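Local coordinates for protein quinoline 2-oxidoreductase large subunit (Pseudomonas putida, PDB 1T3Q) that carries the molybdenum and pterin cytosine dinucleotide cofactor of a molybdenum hydroxylase that probably oxidises quinoline at its 2-position, at residues B[219-224]-B[244-249]; B[223-228]-B[257-262]; B[403-408]-B[425-430]. One frame throughout, in Å; residues are numbered along the deposited sequence.

How the interactions relate
From the N terminus, strand 216-221 comes first and runs into helix 226-237. Interaction 1 brings 244-249 back beside 219-224 and so closes the loop that carries this helix. Interaction 2 starts from the same stretch, sharing T223 and Q224, and reaches further down the chain, to 257-262. The two also touch: V248 CG2 packs on P226 CB at 3.6 Å. Together they tie the two strands, the start of helix 226-237 and the loop before helix 263-275, with Q224 at the molybdenum site. Interaction 3 follows in series, its centre about 43 Å from that of interaction 1 and on the opposite side of the chain's centre, where it joins the loop after helix 397-402 to helix 426-437.

Interaction 1. Residues B[219-224]-B[244-249]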
loop_
_atom_site.group_PDB
_atom_site.type_symbol
_atom_site.label_atom_id
_atom_site.label_comp_id
_atom_site.label_asym_id
_atom_site.label_seq_id
_atom_site.Cartn_x
_atom_site.Cartn_y
_atom_site.Cartn_z
ATOM N N LEU B 219 4.433 -4.490 -9.507
ATOM C CA LEU B 219 5.512 -3.705 -10.074
ATOM C C LEU B 219 5.138 -2.235 -10.062
ATOM O O LEU B 219 4.208 -1.819 -10.762
ATOM C CB LEU B 219 5.799 -4.125 -11.519
ATOM C CG LEU B 219 6.790 -3.223 -12.273
ATOM C CD1 LEU B 219 8.158 -3.267 -11.602
ATOM C CD2 LEU B 219 6.900 -3.685 -13.724
ATOM N N TRP B 220 5.845 -1.461 -9.247
ATOM C CA TRP B 220 5.639 -0.019 -9.184
ATOM C C TRP B 220 6.601 0.524 -10.227
ATOM O O TRP B 220 7.776 0.175 -10.220
ATOM C CB TRP B 220 6.050 0.540 -7.823
ATOM C CG TRP B 220 5.074 0.323 -6.722
ATOM C CD1 TRP B 220 4.103 1.191 -6.301
ATOM C CD2 TRP B 220 5.010 -0.808 -5.851
ATOM N NE1 TRP B 220 3.445 0.666 -5.213
ATOM C CE2 TRP B 220 3.983 -0.559 -4.917
ATOM C CE3 TRP B 220 5.725 -2.010 -5.769
ATOM C CZ2 TRP B 220 3.651 -1.469 -3.906
ATOM C CZ3 TRP B 220 5.397 -2.917 -4.763
ATOM C CH2 TRP B 220 4.367 -2.640 -3.843
ATOM N N THR B 221 6.116 1.346 -11.146
ATOM C CA THR B 221 7.010 1.903 -12.147
ATOM C C THR B 221 6.533 3.254 -12.650
ATOM O O THR B 221 5.335 3.475 -12.811
ATOM C CB THR B 221 7.193 0.938 -13.353
ATOM O OG1 THR B 221 7.955 1.598 -14.369
ATOM C CG2 THR B 221 5.852 0.501 -13.928
ATOM N N ALA B 222 7.482 4.160 -12.870
ATOM C CA ALA B 222 7.174 5.495 -13.373
ATOM C C ALA B 222 6.958 5.351 -14.877
ATOM O O ALA B 222 7.851 5.631 -15.678
ATOM C CB ALA B 222 8.331 6.440 -13.094
ATOM N N THR B 223 5.766 4.907 -15.250
ATOM C CA THR B 223 5.447 4.692 -16.654
ATOM C C THR B 223 4.214 5.453 -17.117
ATOM O O THR B 223 3.352 5.826 -16.314
ATOM C CB THR B 223 5.223 3.186 -16.928
ATOM O OG1 THR B 223 4.943 2.986 -18.318
ATOM C CG2 THR B 223 4.037 2.667 -16.109
ATOM N N GLN B 224 4.142 5.681 -18.423
ATOM C CA GLN B 224 3.001 6.360 -19.029
ATOM C C GLN B 224 2.050 5.301 -19.604
ATOM O O GLN B 224 0.955 5.628 -20.068
ATOM C CB GLN B 224 3.463 7.279 -20.169
ATOM C CG GLN B 224 4.593 8.220 -19.791
ATOM C CD GLN B 224 5.063 9.077 -20.947
ATOM O OE1 GLN B 224 6.237 9.432 -21.022
ATOM N NE2 GLN B 224 4.148 9.425 -21.852
ATOM N N ILE B 244 -0.218 -10.371 -11.949
ATOM C CA ILE B 244 0.625 -9.186 -11.998
ATOM C C ILE B 244 -0.187 -7.906 -11.892
ATOM O O ILE B 244 -1.227 -7.759 -12.543
ATOM C CB ILE B 244 1.406 -9.086 -13.323
ATOM C CG1 ILE B 244 2.267 -10.332 -13.545
ATOM C CG2 ILE B 244 2.280 -7.831 -13.310
ATOM C CD1 ILE B 244 3.014 -10.321 -14.881
ATOM N N GLU B 245 0.287 -6.984 -11.062
ATOM C CA GLU B 245 -0.359 -5.687 -10.939
ATOM C C GLU B 245 0.725 -4.640 -11.108
ATOM O O GLU B 245 1.790 -4.733 -10.497
ATOM C CB GLU B 245 -1.014 -5.472 -9.575
ATOM C CG GLU B 245 -1.595 -4.054 -9.458
ATOM C CD GLU B 245 -2.089 -3.694 -8.069
ATOM O OE1 GLU B 245 -2.633 -2.577 -7.906
ATOM O OE2 GLU B 245 -1.937 -4.513 -7.141
ATOM N N VAL B 246 0.463 -3.659 -11.955
ATOM C CA VAL B 246 1.416 -2.583 -12.156
ATOM C C VAL B 246 0.799 -1.349 -11.507
ATOM O O VAL B 246 -0.381 -1.075 -11.695
ATOM C CB VAL B 246 1.663 -2.323 -13.649
ATOM C CG1 VAL B 246 2.407 -1.007 -13.841
ATOM C CG2 VAL B 246 2.481 -3.483 -14.242
ATOM N N ARG B 247 1.593 -0.631 -10.721
ATOM C CA ARG B 247 1.117 0.578 -10.051
ATOM C C ARG B 247 1.955 1.752 -10.514
ATOM O O ARG B 247 3.157 1.619 -10.724
ATOM C CB ARG B 247 1.225 0.433 -8.532
ATOM C CG ARG B 247 0.246 -0.577 -7.954
ATOM C CD ARG B 247 0.352 -0.695 -6.442
ATOM N NE ARG B 247 -0.510 -1.773 -5.965
ATOM C CZ ARG B 247 -0.519 -2.247 -4.724
ATOM N NH1 ARG B 247 -1.344 -3.234 -4.402
ATOM N NH2 ARG B 247 0.291 -1.737 -3.806
ATOM N N VAL B 248 1.319 2.905 -10.682
ATOM C CA VAL B 248 2.033 4.090 -11.126
ATOM C C VAL B 248 1.892 5.183 -10.080
ATOM O O VAL B 248 0.786 5.628 -9.788
ATOM C CB VAL B 248 1.467 4.626 -12.458
ATOM C CG1 VAL B 248 2.357 5.750 -12.993
ATOM C CG2 VAL B 248 1.372 3.485 -13.479
ATOM N N PRO B 249 3.011 5.606 -9.481
ATOM C CA PRO B 249 2.934 6.666 -8.470
ATOM C C PRO B 249 2.916 7.988 -9.224
ATOM O O PRO B 249 2.680 8.006 -10.427
ATOM C CB PRO B 249 4.215 6.462 -7.671
ATOM C CG PRO B 249 5.191 6.005 -8.721
ATOM C CD PRO B 249 4.369 5.038 -9.570
#
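L219 and W220 pair with V246 and R247 as neighbouring parallel strands, their short axes 23° apart. Three backbone bonds make the ladder: L219 N to E245 O (2.8 Å), R247 N to L219 O (2.9 Å) and T221 N to R247 O (3.0 Å). On one face W220 and R247 lie side by side: R247 CG stands anti to the carbonyl carbon (chi1 -69°), and its chain, extended from CG to NE, runs beside the indole. R247 CB makes an off-centre CH-pi contact with the W220 five-membered ring, CD lies 3.6 Å from NE1 and NH2 3.4 Å from CZ2, the guanidinium nearly perpendicular to the indole. Side-on, the guanidinium holds the E245 carboxylate, NE to OE1 at 3.0 Å and NH1 to OE2; S535 also bonds OE1. An alanine for R247 would probably leave the E245 carboxylate without its charged mate and uncover the indole around NE1 and CZ2. L219 and V246 share the other face. The T223 and V248 side chains cross at about a right angle, CG2 to CG2 3.8 Å. With helix 226-237 linking the strands, this is the parallel pair of a beta-alpha-beta crossover, at the 244-247 edge of its sheet.

Interaction 2. Residues B[223-228]-B[257-262]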
loop_
_atom_site.group_PDB
_atom_site.type_symbol
_atom_site.label_atom_id
_atom_site.label_comp_id
_atom_site.label_asym_id
_atom_site.label_seq_id
_atom_site.Cartn_x
_atom_site.Cartn_y
_atom_site.Cartn_z
ATOM N N THR B 223 5.766 4.907 -15.250
ATOM C CA THR B 223 5.447 4.692 -16.654
ATOM C C THR B 223 4.214 5.453 -17.117
ATOM O O THR B 223 3.352 5.826 -16.314
ATOM C CB THR B 223 5.223 3.186 -16.928
ATOM O OG1 THR B 223 4.943 2.986 -18.318
ATOM C CG2 THR B 223 4.037 2.667 -16.109
ATOM N N GLN B 224 4.142 5.681 -18.423
ATOM C CA GLN B 224 3.001 6.360 -19.029
ATOM C C GLN B 224 2.050 5.301 -19.604
ATOM O O GLN B 224 0.955 5.628 -20.068
ATOM C CB GLN B 224 3.463 7.279 -20.169
ATOM C CG GLN B 224 4.593 8.220 -19.791
ATOM C CD GLN B 224 5.063 9.077 -20.947
ATOM O OE1 GLN B 224 6.237 9.432 -21.022
ATOM N NE2 GLN B 224 4.148 9.425 -21.852
ATOM N N MET B 225 2.465 4.034 -19.557
ATOM C CA MET B 225 1.658 2.936 -20.116
ATOM C C MET B 225 1.601 1.701 -19.201
ATOM O O MET B 225 2.122 0.641 -19.545
ATOM C CB MET B 225 2.250 2.529 -21.475
ATOM C CG MET B 225 2.428 3.687 -22.465
ATOM S SD MET B 225 3.372 3.245 -23.960
ATOM C CE MET B 225 2.185 2.149 -24.802
ATOM N N PRO B 226 0.929 1.808 -18.042
ATOM C CA PRO B 226 0.839 0.679 -17.105
ATOM C C PRO B 226 0.267 -0.650 -17.614
ATOM O O PRO B 226 0.823 -1.713 -17.320
ATOM C CB PRO B 226 0.035 1.262 -15.942
ATOM C CG PRO B 226 -0.823 2.282 -16.605
ATOM C CD PRO B 226 0.112 2.943 -17.574
ATOM N N SER B 227 -0.835 -0.604 -18.362
ATOM C CA SER B 227 -1.436 -1.836 -18.879
ATOM C C SER B 227 -0.475 -2.540 -19.834
ATOM O O SER B 227 -0.399 -3.772 -19.860
ATOM C CB SER B 227 -2.752 -1.536 -19.609
ATOM O OG SER B 227 -3.724 -1.013 -18.722
ATOM N N PHE B 228 0.245 -1.741 -20.617
ATOM C CA PHE B 228 1.222 -2.240 -21.580
ATOM C C PHE B 228 2.356 -2.959 -20.849
ATOM O O PHE B 228 2.754 -4.062 -21.224
ATOM C CB PHE B 228 1.768 -1.059 -22.387
ATOM C CG PHE B 228 3.040 -1.350 -23.127
ATOM C CD1 PHE B 228 3.042 -2.152 -24.266
ATOM C CD2 PHE B 228 4.240 -0.793 -22.700
ATOM C CE1 PHE B 228 4.226 -2.391 -24.969
ATOM C CE2 PHE B 228 5.430 -1.027 -23.397
ATOM C CZ PHE B 228 5.419 -1.828 -24.535
ATOM N N GLN B 257 9.709 9.417 -22.944
ATOM C CA GLN B 257 10.785 8.547 -22.465
ATOM C C GLN B 257 10.240 7.426 -21.593
ATOM O O GLN B 257 10.738 6.295 -21.621
ATOM C CB GLN B 257 11.819 9.351 -21.674
ATOM C CG GLN B 257 13.101 8.573 -21.372
ATOM C CD GLN B 257 14.025 9.307 -20.423
ATOM O OE1 GLN B 257 13.860 9.240 -19.206
ATOM N NE2 GLN B 257 14.995 10.026 -20.978
ATOM N N LYS B 258 9.210 7.743 -20.818
ATOM C CA LYS B 258 8.601 6.771 -19.935
ATOM C C LYS B 258 7.424 6.060 -20.601
ATOM O O LYS B 258 6.567 5.476 -19.938
ATOM C CB LYS B 258 8.202 7.458 -18.622
ATOM C CG LYS B 258 9.446 7.877 -17.837
ATOM C CD LYS B 258 9.153 8.653 -16.558
ATOM C CE LYS B 258 10.463 9.127 -15.934
ATOM N NZ LYS B 258 10.255 10.154 -14.868
ATOM N N ALA B 259 7.409 6.114 -21.929
ATOM C CA ALA B 259 6.387 5.450 -22.722
ATOM C C ALA B 259 7.072 4.324 -23.495
ATOM O O ALA B 259 6.797 4.108 -24.673
ATOM C CB ALA B 259 5.730 6.428 -23.687
ATOM N N HIS B 260 7.989 3.636 -22.825
ATOM C CA HIS B 260 8.702 2.502 -23.413
ATOM C C HIS B 260 8.825 1.435 -22.343
ATOM O O HIS B 260 8.693 1.714 -21.147
ATOM C CB HIS B 260 10.132 2.855 -23.837
ATOM C CG HIS B 260 10.230 3.955 -24.844
ATOM N ND1 HIS B 260 10.420 5.273 -24.486
ATOM C CD2 HIS B 260 10.185 3.934 -26.198
ATOM C CE1 HIS B 260 10.493 6.016 -25.576
ATOM N NE2 HIS B 260 10.353 5.229 -26.628
ATOM N N LEU B 261 9.083 0.209 -22.774
ATOM C CA LEU B 261 9.294 -0.870 -21.828
ATOM C C LEU B 261 10.802 -0.857 -21.624
ATOM O O LEU B 261 11.561 -0.919 -22.592
ATOM C CB LEU B 261 8.859 -2.214 -22.418
ATOM C CG LEU B 261 9.059 -3.384 -21.453
ATOM C CD1 LEU B 261 8.116 -3.238 -20.266
ATOM C CD2 LEU B 261 8.795 -4.700 -22.173
ATOM N N HIS B 262 11.250 -0.759 -20.379
ATOM C CA HIS B 262 12.687 -0.726 -20.119
ATOM C C HIS B 262 13.195 -2.077 -19.641
ATOM O O HIS B 262 12.510 -2.782 -18.905
ATOM C CB HIS B 262 13.027 0.312 -19.046
ATOM C CG HIS B 262 12.274 1.596 -19.189
ATOM N ND1 HIS B 262 12.388 2.406 -20.297
ATOM C CD2 HIS B 262 11.371 2.193 -18.375
ATOM C CE1 HIS B 262 11.583 3.446 -20.161
ATOM N NE2 HIS B 262 10.955 3.340 -19.004
HETATM O O HOH W 1 7.543 2.116 -18.720
#
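Q224, a residue of the molybdenum pocket, lies against K258 and A259 in the loop before helix 263-275. Its backbone N bonds to K258 O at 2.9 Å, which holds the two segments together. CG stands anti to the carbonyl carbon (chi1 -51°), and the chain runs on extended, so that CG passes 3.4 Å from K258 O and the amide carbon CD comes to 3.9 Å from A259 CB. Beyond that the carboxamide has three polar partners: OE1 accepts from G256 N, while NE2 bonds to A544 O and to an oxo ligand of the molybdenum ion. Just ahead of helix 226-237 the chain makes an ST turn, with M225 N donating to T223 OG1 at 3.0 Å and an N-H...O angle of 167°; M225 itself is the N-cap residue. The same hydroxyl meets a water at 2.8 Å, and this water also bonds to H260 O, bridging the segments. Further along, M225 SD lies 3.6 Å from A259 O and also touches CB of that alanine. F228 crosses L261 obliquely, its CE2 at 3.8 Å from L261 CB. Within 257-262, the H260 imidazole is steadied by a bond from ND1 to Q257 O (3.1 Å), nearly straight at the hydrogen though the donor stands above the carbonyl plane of Q257, while NE2 is hydrogen-bonded to A369 N.

Interaction 3. Residues B[403-408]-B[425-430]; sequences RNVVMP and TYLQTI
V406 meets the Y426 ring at its edge: V406 CB lies in the ring plane, 3.8 Å from CD2, and V406 O comes to 3.6 Å from the same atom. Next along the helix, L427 takes the other end of the loop. Its CD2 touches M407 CE at 3.8 Å and P408 CD at 4.0 Å, with the proline ring and the leucine side chain crossing at about a right angle. M407 leaves the backbone pointing away from the helix and folds back: chi2 (-72°) and chi3 (-81°) both bend the chain, the second of them placing CE against the leucine. V405 faces the helix too, its CB 4.2 Å from I430 CD1. One water joins the backbones, giving a proton to V406 O at 2.7 Å and accepting from L427 N at 2.9 Å.

Around this first shell, V347 touches both V405 and Y426 and is tied to V406 by a backbone bond, while H421 meets the Y426 ring nearly perpendicularly. Helix 397-402 supports I430 through F398 and R401. At the helix start, T425 O accepts from both N and OG1 of T429. Across the contact itself the side chains meet through apolar atoms, without a direct hydrogen bond; the water supplies a polar link and gives L427 N, in the first turn of the helix, an acceptor.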
loop_
_atom_site.group_PDB
_atom_site.type_symbol
_atom_site.label_atom_id
_atom_site.label_comp_id
_atom_site.label_asym_id
_atom_site.label_seq_id
_atom_site.Cartn_x
_atom_site.Cartn_y
_atom_site.Cartn_z
ATOM N N ARG B 403 -1.507 30.687 -49.840
ATOM C CA ARG B 403 -1.652 30.186 -51.203
ATOM C C ARG B 403 -1.495 28.678 -51.356
ATOM O O ARG B 403 -1.713 28.141 -52.441
ATOM C CB ARG B 403 -0.650 30.895 -52.118
ATOM C CG ARG B 403 -0.791 32.405 -52.102
ATOM C CD ARG B 403 0.222 33.077 -53.002
ATOM N NE ARG B 403 0.077 34.528 -52.971
ATOM C CZ ARG B 403 0.721 35.363 -53.777
ATOM N NH1 ARG B 403 0.522 36.668 -53.674
ATOM N NH2 ARG B 403 1.563 34.892 -54.688
ATOM N N ASN B 404 -1.129 27.990 -50.279
ATOM C CA ASN B 404 -0.938 26.545 -50.354
ATOM C C ASN B 404 -1.684 25.737 -49.303
ATOM O O ASN B 404 -1.783 24.514 -49.401
ATOM C CB ASN B 404 0.552 26.233 -50.273
ATOM C CG ASN B 404 1.305 26.706 -51.494
ATOM O OD1 ASN B 404 1.208 26.104 -52.565
ATOM N ND2 ASN B 404 2.047 27.799 -51.349
ATOM N N VAL B 405 -2.215 26.419 -48.297
ATOM C CA VAL B 405 -2.927 25.747 -47.222
ATOM C C VAL B 405 -4.288 25.208 -47.650
ATOM O O VAL B 405 -4.917 25.738 -48.568
ATOM C CB VAL B 405 -3.133 26.713 -46.026
ATOM C CG1 VAL B 405 -4.140 27.796 -46.394
ATOM C CG2 VAL B 405 -3.591 25.955 -44.820
ATOM N N VAL B 406 -4.732 24.135 -47.003
ATOM C CA VAL B 406 -6.047 23.595 -47.303
ATOM C C VAL B 406 -6.986 24.703 -46.848
ATOM O O VAL B 406 -6.952 25.116 -45.686
ATOM C CB VAL B 406 -6.342 22.308 -46.506
ATOM C CG1 VAL B 406 -7.796 21.897 -46.700
ATOM C CG2 VAL B 406 -5.424 21.189 -46.968
ATOM N N MET B 407 -7.809 25.192 -47.768
ATOM C CA MET B 407 -8.732 26.283 -47.479
ATOM C C MET B 407 -10.053 25.841 -46.857
ATOM O O MET B 407 -10.457 24.683 -46.977
ATOM C CB MET B 407 -9.013 27.064 -48.767
ATOM C CG MET B 407 -7.792 27.748 -49.369
ATOM S SD MET B 407 -7.237 29.171 -48.407
ATOM C CE MET B 407 -8.400 30.436 -48.995
ATOM N N PRO B 408 -10.748 26.773 -46.179
ATOM C CA PRO B 408 -12.029 26.464 -45.543
ATOM C C PRO B 408 -12.987 25.783 -46.522
ATOM O O PRO B 408 -13.685 24.830 -46.173
ATOM C CB PRO B 408 -12.528 27.835 -45.098
ATOM C CG PRO B 408 -11.246 28.555 -44.766
ATOM C CD PRO B 408 -10.363 28.176 -45.933
ATOM N N THR B 425 -8.649 25.073 -38.449
ATOM C CA THR B 425 -8.503 26.503 -38.700
ATOM C C THR B 425 -7.157 26.894 -39.304
ATOM O O THR B 425 -6.530 27.855 -38.861
ATOM C CB THR B 425 -8.699 27.293 -37.396
ATOM O OG1 THR B 425 -7.924 26.685 -36.352
ATOM C CG2 THR B 425 -10.166 27.304 -36.995
ATOM N N TYR B 426 -6.722 26.171 -40.329
ATOM C CA TYR B 426 -5.439 26.462 -40.952
ATOM C C TYR B 426 -5.294 27.910 -41.402
ATOM O O TYR B 426 -4.372 28.605 -40.979
ATOM C CB TYR B 426 -5.202 25.547 -42.157
ATOM C CG TYR B 426 -5.341 24.064 -41.890
ATOM C CD1 TYR B 426 -5.251 23.543 -40.596
ATOM C CD2 TYR B 426 -5.528 23.174 -42.946
ATOM C CE1 TYR B 426 -5.342 22.171 -40.367
ATOM C CE2 TYR B 426 -5.618 21.807 -42.730
ATOM C CZ TYR B 426 -5.525 21.308 -41.442
ATOM O OH TYR B 426 -5.602 19.950 -41.236
ATOM N N LEU B 427 -6.198 28.361 -42.271
ATOM C CA LEU B 427 -6.140 29.726 -42.778
ATOM C C LEU B 427 -6.242 30.758 -41.666
ATOM O O LEU B 427 -5.437 31.686 -41.599
ATOM C CB LEU B 427 -7.258 29.981 -43.801
ATOM C CG LEU B 427 -7.247 31.403 -44.384
ATOM C CD1 LEU B 427 -5.914 31.658 -45.076
ATOM C CD2 LEU B 427 -8.394 31.584 -45.366
ATOM N N GLN B 428 -7.232 30.601 -40.796
ATOM C CA GLN B 428 -7.427 31.547 -39.705
ATOM C C GLN B 428 -6.214 31.605 -38.780
ATOM O O GLN B 428 -5.928 32.651 -38.193
ATOM C CB GLN B 428 -8.690 31.200 -38.914
ATOM C CG GLN B 428 -8.935 32.107 -37.718
ATOM C CD GLN B 428 -10.351 32.011 -37.173
ATOM O OE1 GLN B 428 -11.002 30.967 -37.268
ATOM N NE2 GLN B 428 -10.828 33.102 -36.582
ATOM N N THR B 429 -5.494 30.494 -38.660
ATOM C CA THR B 429 -4.298 30.471 -37.815
ATOM C C THR B 429 -3.208 31.362 -38.411
ATOM O O THR B 429 -2.568 32.137 -37.705
ATOM C CB THR B 429 -3.747 29.039 -37.655
ATOM O OG1 THR B 429 -4.619 28.292 -36.798
ATOM C CG2 THR B 429 -2.353 29.063 -37.060
ATOM N N ILE B 430 -3.003 31.250 -39.718
ATOM C CA ILE B 430 -2.004 32.056 -40.404
ATOM C C ILE B 430 -2.302 33.548 -40.207
ATOM O O ILE B 430 -1.410 34.336 -39.895
ATOM C CB ILE B 430 -1.995 31.750 -41.916
ATOM C CG1 ILE B 430 -1.626 30.280 -42.150
ATOM C CG2 ILE B 430 -1.024 32.682 -42.630
ATOM C CD1 ILE B 430 -1.747 29.832 -43.598
HETATM O O HOH W 2 -8.000 26.624 -43.657
#